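Local coordinates for protein putative polyprenyl synthetase (Streptomyces coelicolor, PDB 3NF2) that probably builds isoprenoid diphosphate chains as a magnesium-dependent prenyltransferase of the FPP/GGPP synthase family, at residues A[15-24]-A[74-85]; A[57-66]-A[187-196]. All coordinates share one frame; numbering follows the deposited sequence.

Contact 1: residues A[15-24]-A[74-85]; sequences LATPVLRAAV and EVGVPGAVAVEL
V81 lies against A16, V19 and L20, touching them with its two methyls. Its CG2 meets V19 CG1 at 3.8 Å, the two side chains crossing at about a right angle, and lies as close to the carbonyl oxygen of A16, while CG1 rests against the CA and CB of L20. V19 divides its branches: CG1, anti to the backbone N (chi1 177°), serves V81, and CG2 runs on to V77, with 4.0 Å between V19 CG2 and V77 CG1. The other methyl of V77, CG2, packs on L15 CB at 3.8 Å. A16 CB also meets A80 CB at 4.1 Å, beside the valines. The pair joins the N-terminal helix 5-25 to helix 77-98 within the all-helical isoprenoid synthase fold; the axes of the two segments approach to 9.0 Å and cross at -63°. Further along, L20 reaches E84 and L85 with its CD1 methyl. L20 CD1 meets E84 CB at 3.6 Å, the side chains at about a right angle; the L20 and L85 side chains slide past each other in opposite directions, with L20 CD1 4.0 Å from L85 CD2. V24 CG2 comes to that same L85 methyl. The carboxylate of E84 leads away from helix 15-24 toward R58, so L20 meets only the aliphatic root of this acid. Beyond the pair, W41 and F39 pack on L20, and L125 and A129 of helix 115-134 lie against L85.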
loop_
_atom_site.group_PDB
_atom_site.type_symbol
_atom_site.label_atom_id
_atom_site.label_comp_id
_atom_site.label_asym_id
_atom_site.label_seq_id
_atom_site.Cartn_x
_atom_site.Cartn_y
_atom_site.Cartn_z
ATOM N N LEU A 15 1.468 -4.123 -25.680
ATOM C CA LEU A 15 0.196 -4.622 -25.161
ATOM C C LEU A 15 -0.181 -4.005 -23.809
ATOM O O LEU A 15 -1.342 -3.639 -23.593
ATOM C CB LEU A 15 0.189 -6.149 -25.079
ATOM C CG LEU A 15 0.051 -6.903 -26.411
ATOM C CD1 LEU A 15 -0.005 -8.400 -26.164
ATOM C CD2 LEU A 15 -1.160 -6.441 -27.245
ATOM N N ALA A 16 0.800 -3.869 -22.915
ATOM C CA ALA A 16 0.523 -3.470 -21.532
ATOM C C ALA A 16 0.520 -1.962 -21.283
ATOM O O ALA A 16 -0.342 -1.479 -20.553
ATOM C CB ALA A 16 1.467 -4.181 -20.556
ATOM N N THR A 17 1.476 -1.231 -21.867
ATOM C CA THR A 17 1.575 0.235 -21.673
ATOM C C THR A 17 0.274 1.064 -21.866
ATOM O O THR A 17 -0.076 1.838 -20.972
ATOM C CB THR A 17 2.781 0.884 -22.449
ATOM O OG1 THR A 17 3.987 0.157 -22.175
ATOM C CG2 THR A 17 2.973 2.343 -22.045
ATOM N N PRO A 18 -0.452 0.897 -23.002
ATOM C CA PRO A 18 -1.697 1.679 -23.152
ATOM C C PRO A 18 -2.798 1.329 -22.145
ATOM O O PRO A 18 -3.568 2.208 -21.767
ATOM C CB PRO A 18 -2.172 1.336 -24.578
ATOM C CG PRO A 18 -0.969 0.805 -25.273
ATOM C CD PRO A 18 -0.195 0.084 -24.205
ATOM N N VAL A 19 -2.869 0.066 -21.723
ATOM C CA VAL A 19 -3.848 -0.352 -20.710
ATOM C C VAL A 19 -3.500 0.238 -19.333
ATOM O O VAL A 19 -4.381 0.723 -18.611
ATOM C CB VAL A 19 -3.989 -1.896 -20.657
ATOM C CG1 VAL A 19 -4.946 -2.337 -19.554
ATOM C CG2 VAL A 19 -4.483 -2.424 -22.000
ATOM N N LEU A 20 -2.212 0.227 -18.997
ATOM C CA LEU A 20 -1.733 0.814 -17.747
ATOM C C LEU A 20 -1.873 2.340 -17.742
ATOM O O LEU A 20 -2.343 2.914 -16.747
ATOM C CB LEU A 20 -0.286 0.389 -17.459
ATOM C CG LEU A 20 0.458 1.038 -16.275
ATOM C CD1 LEU A 20 1.297 0.021 -15.572
ATOM C CD2 LEU A 20 1.362 2.175 -16.733
ATOM N N ARG A 21 -1.467 2.984 -18.841
ATOM C CA ARG A 21 -1.602 4.447 -18.984
ATOM C C ARG A 21 -3.059 4.912 -18.823
ATOM O O ARG A 21 -3.320 5.874 -18.093
ATOM C CB ARG A 21 -0.979 4.942 -20.300
ATOM C CG ARG A 21 -1.532 6.257 -20.838
ATOM C CD ARG A 21 -0.607 7.448 -20.631
ATOM N NE ARG A 21 0.446 7.532 -21.645
ATOM C CZ ARG A 21 1.039 8.661 -22.030
ATOM N NH1 ARG A 21 1.988 8.625 -22.956
ATOM N NH2 ARG A 21 0.681 9.831 -21.509
ATOM N N ALA A 22 -3.994 4.197 -19.457
ATOM C CA ALA A 22 -5.427 4.501 -19.339
ATOM C C ALA A 22 -5.967 4.298 -17.924
ATOM O O ALA A 22 -6.856 5.031 -17.496
ATOM C CB ALA A 22 -6.255 3.701 -20.343
ATOM N N ALA A 23 -5.434 3.315 -17.200
ATOM C CA ALA A 23 -5.898 3.074 -15.829
ATOM C C ALA A 23 -5.339 4.128 -14.888
ATOM O O ALA A 23 -6.001 4.544 -13.951
ATOM C CB ALA A 23 -5.528 1.674 -15.367
ATOM N N VAL A 24 -4.124 4.578 -15.172
ATOM C CA VAL A 24 -3.455 5.605 -14.368
ATOM C C VAL A 24 -4.082 7.003 -14.546
ATOM O O VAL A 24 -4.260 7.751 -13.573
ATOM C CB VAL A 24 -1.938 5.600 -14.668
ATOM C CG1 VAL A 24 -1.288 6.967 -14.415
ATOM C CG2 VAL A 24 -1.253 4.481 -13.878
ATOM N N GLU A 74 -3.246 -11.623 -24.926
ATOM C CA GLU A 74 -4.100 -10.608 -24.305
ATOM C C GLU A 74 -4.732 -11.013 -22.972
ATOM O O GLU A 74 -5.020 -10.143 -22.151
ATOM C CB GLU A 74 -5.169 -10.084 -25.288
ATOM C CG GLU A 74 -5.320 -10.875 -26.600
ATOM C CD GLU A 74 -4.350 -10.416 -27.696
ATOM O OE1 GLU A 74 -4.231 -9.190 -27.929
ATOM O OE2 GLU A 74 -3.717 -11.289 -28.333
ATOM N N VAL A 75 -4.922 -12.321 -22.761
ATOM C CA VAL A 75 -5.456 -12.877 -21.504
ATOM C C VAL A 75 -4.536 -12.557 -20.306
ATOM O O VAL A 75 -5.005 -12.330 -19.182
ATOM C CB VAL A 75 -5.711 -14.412 -21.638
ATOM C CG1 VAL A 75 -6.084 -15.079 -20.295
ATOM C CG2 VAL A 75 -6.791 -14.677 -22.678
ATOM N N GLY A 76 -3.231 -12.503 -20.566
ATOM C CA GLY A 76 -2.255 -12.177 -19.538
ATOM C C GLY A 76 -1.984 -10.690 -19.358
ATOM O O GLY A 76 -1.203 -10.309 -18.483
ATOM N N VAL A 77 -2.619 -9.850 -20.176
ATOM C CA VAL A 77 -2.437 -8.391 -20.082
ATOM C C VAL A 77 -2.869 -7.775 -18.730
ATOM O O VAL A 77 -2.134 -6.947 -18.198
ATOM C CB VAL A 77 -2.962 -7.616 -21.342
ATOM C CG1 VAL A 77 -3.185 -6.116 -21.059
ATOM C CG2 VAL A 77 -1.978 -7.772 -22.476
ATOM N N PRO A 78 -4.024 -8.201 -18.160
ATOM C CA PRO A 78 -4.324 -7.780 -16.783
ATOM C C PRO A 78 -3.205 -8.129 -15.804
ATOM O O PRO A 78 -2.875 -7.322 -14.922
ATOM C CB PRO A 78 -5.577 -8.585 -16.439
ATOM C CG PRO A 78 -6.259 -8.779 -17.737
ATOM C CD PRO A 78 -5.185 -8.880 -18.776
ATOM N N GLY A 79 -2.626 -9.314 -15.989
ATOM C CA GLY A 79 -1.517 -9.799 -15.174
ATOM C C GLY A 79 -0.272 -8.954 -15.320
ATOM O O GLY A 79 0.381 -8.657 -14.336
ATOM N N ALA A 80 0.045 -8.553 -16.547
ATOM C CA ALA A 80 1.211 -7.706 -16.823
ATOM C C ALA A 80 1.052 -6.301 -16.277
ATOM O O ALA A 80 2.034 -5.681 -15.866
ATOM C CB ALA A 80 1.468 -7.631 -18.319
ATOM N N VAL A 81 -0.184 -5.800 -16.311
ATOM C CA VAL A 81 -0.508 -4.456 -15.849
ATOM C C VAL A 81 -0.407 -4.417 -14.316
ATOM O O VAL A 81 0.249 -3.541 -13.751
ATOM C CB VAL A 81 -1.904 -3.987 -16.399
ATOM C CG1 VAL A 81 -2.434 -2.754 -15.668
ATOM C CG2 VAL A 81 -1.811 -3.691 -17.885
ATOM N N ALA A 82 -1.002 -5.407 -13.666
ATOM C CA ALA A 82 -0.951 -5.526 -12.216
ATOM C C ALA A 82 0.488 -5.638 -11.682
ATOM O O ALA A 82 0.826 -5.002 -10.670
ATOM C CB ALA A 82 -1.785 -6.709 -11.761
ATOM N N VAL A 83 1.320 -6.428 -12.373
ATOM C CA VAL A 83 2.733 -6.598 -12.026
ATOM C C VAL A 83 3.499 -5.273 -12.153
ATOM O O VAL A 83 4.299 -4.917 -11.277
ATOM C CB VAL A 83 3.408 -7.711 -12.882
ATOM C CG1 VAL A 83 4.916 -7.611 -12.831
ATOM C CG2 VAL A 83 3.010 -9.090 -12.382
ATOM N N GLU A 84 3.229 -4.535 -13.225
ATOM C CA GLU A 84 3.879 -3.253 -13.444
ATOM C C GLU A 84 3.466 -2.213 -12.414
ATOM O O GLU A 84 4.276 -1.377 -12.008
ATOM C CB GLU A 84 3.569 -2.735 -14.842
ATOM C CG GLU A 84 4.322 -3.443 -15.956
ATOM C CD GLU A 84 5.777 -3.690 -15.616
ATOM O OE1 GLU A 84 6.101 -4.838 -15.243
ATOM O OE2 GLU A 84 6.586 -2.738 -15.713
ATOM N N LEU A 85 2.198 -2.272 -12.009
ATOM C CA LEU A 85 1.645 -1.352 -11.027
ATOM C C LEU A 85 2.261 -1.567 -9.648
ATOM O O LEU A 85 2.681 -0.600 -9.004
ATOM C CB LEU A 85 0.116 -1.463 -10.979
ATOM C CG LEU A 85 -0.632 -0.784 -12.131
ATOM C CD1 LEU A 85 -2.107 -1.206 -12.160
ATOM C CD2 LEU A 85 -0.506 0.740 -12.092
#

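Contact 2: residues A[57-66]-A[187-196]. With SO4 (sulfate ion), chain B.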
loop_
_atom_site.group_PDB
_atom_site.type_symbol
_atom_site.label_atom_id
_atom_site.label_comp_id
_atom_site.label_asym_id
_atom_site.label_seq_id
_atom_site.Cartn_x
_atom_site.Cartn_y
_atom_site.Cartn_z
ATOM N N VAL A 57 10.772 -6.753 -19.483
ATOM C CA VAL A 57 10.905 -8.180 -19.198
ATOM C C VAL A 57 9.629 -8.756 -18.576
ATOM O O VAL A 57 9.078 -9.738 -19.091
ATOM C CB VAL A 57 12.134 -8.485 -18.300
ATOM C CG1 VAL A 57 12.246 -9.982 -18.034
ATOM C CG2 VAL A 57 13.408 -7.971 -18.943
ATOM N N ARG A 58 9.162 -8.134 -17.491
ATOM C CA ARG A 58 7.950 -8.587 -16.788
ATOM C C ARG A 58 6.660 -8.644 -17.653
ATOM O O ARG A 58 5.952 -9.671 -17.626
ATOM C CB ARG A 58 7.714 -7.806 -15.479
ATOM C CG ARG A 58 8.850 -7.855 -14.461
ATOM C CD ARG A 58 8.660 -6.805 -13.349
ATOM N NE ARG A 58 8.505 -5.465 -13.907
ATOM C CZ ARG A 58 9.472 -4.556 -13.988
ATOM N NH1 ARG A 58 10.682 -4.806 -13.506
ATOM N NH2 ARG A 58 9.221 -3.379 -14.541
ATOM N N PRO A 59 6.341 -7.557 -18.403
ATOM C CA PRO A 59 5.160 -7.666 -19.269
ATOM C C PRO A 59 5.274 -8.766 -20.335
ATOM O O PRO A 59 4.325 -9.550 -20.510
ATOM C CB PRO A 59 5.058 -6.282 -19.930
ATOM C CG PRO A 59 6.279 -5.531 -19.538
ATOM C CD PRO A 59 6.826 -6.163 -18.319
ATOM N N ALA A 60 6.424 -8.835 -21.009
ATOM C CA ALA A 60 6.692 -9.896 -21.988
ATOM C C ALA A 60 6.482 -11.276 -21.377
ATOM O O ALA A 60 5.915 -12.153 -22.003
ATOM C CB ALA A 60 8.114 -9.779 -22.551
ATOM N N LEU A 61 6.923 -11.437 -20.137
ATOM C CA LEU A 61 6.827 -12.693 -19.421
ATOM C C LEU A 61 5.370 -13.059 -19.153
ATOM O O LEU A 61 4.966 -14.197 -19.375
ATOM C CB LEU A 61 7.605 -12.567 -18.110
ATOM C CG LEU A 61 8.593 -13.612 -17.592
ATOM C CD1 LEU A 61 9.034 -14.609 -18.638
ATOM C CD2 LEU A 61 9.801 -12.889 -17.018
ATOM N N ALA A 62 4.583 -12.084 -18.699
ATOM C CA ALA A 62 3.178 -12.320 -18.342
ATOM C C ALA A 62 2.288 -12.689 -19.527
ATOM O O ALA A 62 1.384 -13.517 -19.382
ATOM C CB ALA A 62 2.606 -11.130 -17.594
ATOM N N VAL A 63 2.540 -12.078 -20.686
ATOM C CA VAL A 63 1.778 -12.425 -21.891
ATOM C C VAL A 63 2.191 -13.803 -22.394
ATOM O O VAL A 63 1.338 -14.581 -22.820
ATOM C CB VAL A 63 1.801 -11.327 -23.016
ATOM C CG1 VAL A 63 1.139 -10.043 -22.531
ATOM C CG2 VAL A 63 3.203 -11.031 -23.526
ATOM N N LEU A 64 3.490 -14.109 -22.296
ATOM C CA LEU A 64 4.013 -15.455 -22.545
ATOM C C LEU A 64 3.383 -16.508 -21.634
ATOM O O LEU A 64 3.055 -17.605 -22.081
ATOM C CB LEU A 64 5.531 -15.490 -22.360
ATOM C CG LEU A 64 6.451 -15.688 -23.559
ATOM C CD1 LEU A 64 6.695 -14.382 -24.291
ATOM C CD2 LEU A 64 7.761 -16.263 -23.069
ATOM N N SER A 65 3.220 -16.155 -20.359
ATOM C CA SER A 65 2.663 -17.050 -19.351
ATOM C C SER A 65 1.270 -17.551 -19.724
ATOM O O SER A 65 0.939 -18.699 -19.460
ATOM C CB SER A 65 2.616 -16.353 -17.990
ATOM O OG SER A 65 2.284 -17.267 -16.956
ATOM N N ALA A 66 0.474 -16.680 -20.343
ATOM C CA ALA A 66 -0.876 -17.023 -20.781
ATOM C C ALA A 66 -0.879 -18.076 -21.893
ATOM O O ALA A 66 -1.724 -18.982 -21.897
ATOM C CB ALA A 66 -1.629 -15.763 -21.209
ATOM N N LEU A 187 8.770 -11.050 -7.792
ATOM C CA LEU A 187 7.931 -10.392 -8.782
ATOM C C LEU A 187 8.102 -10.977 -10.191
ATOM O O LEU A 187 7.166 -10.957 -11.001
ATOM C CB LEU A 187 8.193 -8.882 -8.799
ATOM C CG LEU A 187 7.203 -8.082 -9.647
ATOM C CD1 LEU A 187 5.780 -8.222 -9.099
ATOM C CD2 LEU A 187 7.610 -6.633 -9.744
ATOM N N LEU A 188 9.296 -11.478 -10.490
ATOM C CA LEU A 188 9.527 -12.175 -11.759
ATOM C C LEU A 188 8.863 -13.544 -11.745
ATOM O O LEU A 188 8.361 -13.998 -12.765
ATOM C CB LEU A 188 11.015 -12.259 -12.089
ATOM C CG LEU A 188 11.531 -10.956 -12.716
ATOM C CD1 LEU A 188 13.037 -10.773 -12.562
ATOM C CD2 LEU A 188 11.149 -10.864 -14.174
ATOM N N ALA A 189 8.816 -14.157 -10.565
ATOM C CA ALA A 189 8.106 -15.412 -10.346
ATOM C C ALA A 189 6.628 -15.219 -10.619
ATOM O O ALA A 189 5.998 -16.047 -11.281
ATOM C CB ALA A 189 8.307 -15.883 -8.922
ATOM N N CYS A 190 6.093 -14.112 -10.104
ATOM C CA CYS A 190 4.708 -13.752 -10.307
ATOM C C CYS A 190 4.429 -13.441 -11.772
ATOM O O CYS A 190 3.458 -13.933 -12.325
ATOM C CB CYS A 190 4.305 -12.564 -9.432
ATOM S SG CYS A 190 2.557 -12.134 -9.624
ATOM N N ALA A 191 5.285 -12.644 -12.397
ATOM C CA ALA A 191 5.128 -12.319 -13.814
ATOM C C ALA A 191 5.162 -13.566 -14.700
ATOM O O ALA A 191 4.421 -13.655 -15.676
ATOM C CB ALA A 191 6.190 -11.339 -14.253
ATOM N N SER A 192 6.012 -14.529 -14.331
ATOM C CA SER A 192 6.167 -15.777 -15.069
ATOM C C SER A 192 4.972 -16.713 -14.959
ATOM O O SER A 192 4.773 -17.552 -15.833
ATOM C CB SER A 192 7.432 -16.524 -14.620
ATOM O OG SER A 192 8.597 -15.843 -15.053
ATOM N N SER A 193 4.191 -16.581 -13.893
ATOM C CA SER A 193 3.094 -17.517 -13.644
ATOM C C SER A 193 1.680 -16.917 -13.724
ATOM O O SER A 193 0.699 -17.664 -13.755
ATOM C CB SER A 193 3.283 -18.217 -12.297
ATOM O OG SER A 193 3.097 -17.320 -11.214
ATOM N N ILE A 194 1.570 -15.590 -13.766
ATOM C CA ILE A 194 0.264 -14.929 -13.640
ATOM C C ILE A 194 -0.663 -15.073 -14.878
ATOM O O ILE A 194 -1.863 -15.338 -14.729
ATOM C CB ILE A 194 0.396 -13.445 -13.154
ATOM C CG1 ILE A 194 -0.935 -12.939 -12.587
ATOM C CG2 ILE A 194 1.006 -12.520 -14.242
ATOM C CD1 ILE A 194 -0.854 -11.562 -11.942
ATOM N N GLY A 195 -0.103 -14.915 -16.075
ATOM C CA GLY A 195 -0.838 -15.130 -17.322
ATOM C C GLY A 195 -1.443 -16.523 -17.395
ATOM O O GLY A 195 -2.581 -16.682 -17.829
ATOM N N ALA A 196 -0.679 -17.517 -16.944
ATOM C CA ALA A 196 -1.091 -18.918 -16.945
ATOM C C ALA A 196 -2.253 -19.163 -16.006
ATOM O O ALA A 196 -3.197 -19.879 -16.357
ATOM C CB ALA A 196 0.079 -19.809 -16.566
HETATM S S SO4 B . 12.260 -1.306 -14.974
HETATM O O1 SO4 B . 10.858 -1.358 -15.389
HETATM O O2 SO4 B . 13.077 -0.999 -16.146
HETATM O O3 SO4 B . 12.407 -0.265 -13.950
HETATM O O4 SO4 B . 12.699 -2.593 -14.418
#
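Helices 57-66 and 187-196 run side by side with their N-to-C directions 33° apart and their axes only 6.1 Å from each other, and the CA atoms of A66 and G195 approach to 3.9 Å. G195 makes this possible, since a CB on it would collide with A62 O and A66 N. Backbones touch directly through CA-H...O contacts, among them A62 CA to A191 O at 3.2 Å. S65 is a knob seated among S192, S193, G195 and A196. A chi1 of -170° swings OG away from the nitrogen of S65 and into the other helix, where it donates to S192 O at 2.7 Å, from above the carbonyl plane, and accepts the N-H of A196 at 3.0 Å; the buried oxygen is thus gripped twice where the helix 187-196 is kinked. L61 lays CG over S192 OG, which is itself turned back to L188 O, and L61 CD2 meets L188 CD2 at 3.7 Å. L188 CD2 also touches R58 CG, the two side chains at about a right angle, while L187 CD2 lies against R58 CD. Bent at chi3, R58 presents its guanidinium edge to the sulfate, NH2 to O1 at 2.7 Å and NH1 to O4 at 3.1 Å, and its NE pairs with E84. With R58 cut back to alanine, the guanidinium is gone; E84 would probably be left without its cationic mate and the anion held more weakly. The sulfate, probably from the crystallisation liquor, is also bound by the backbone N of K55 and by R104 NH2; the site is consistent with the diphosphate-binding pocket of FPP/GGPP synthases.

Overall arrangement
Helices 57-67 and 77-98 follow each other in the chain, and each takes part in a different contact; the centres of contacts 1 and 2 lie about 12 Å apart. The bridge between them is ionic as well as apolar: E84 OE1 of contact 1 forms a salt bridge with R58 NE of contact 2 at 2.8 Å, and G79 CA packs on I194 CD1 at 3.7 Å. E84 is therefore a second-shell residue for the bound sulfate, its side chain about 5 Å from the anion, and probably helps to fix the rotation of the arginine. Contact 1 joins helix 5-25 to helix 77-98; contact 2, nearer the centre of the chain, joins helix 57-67 to helix 173-198.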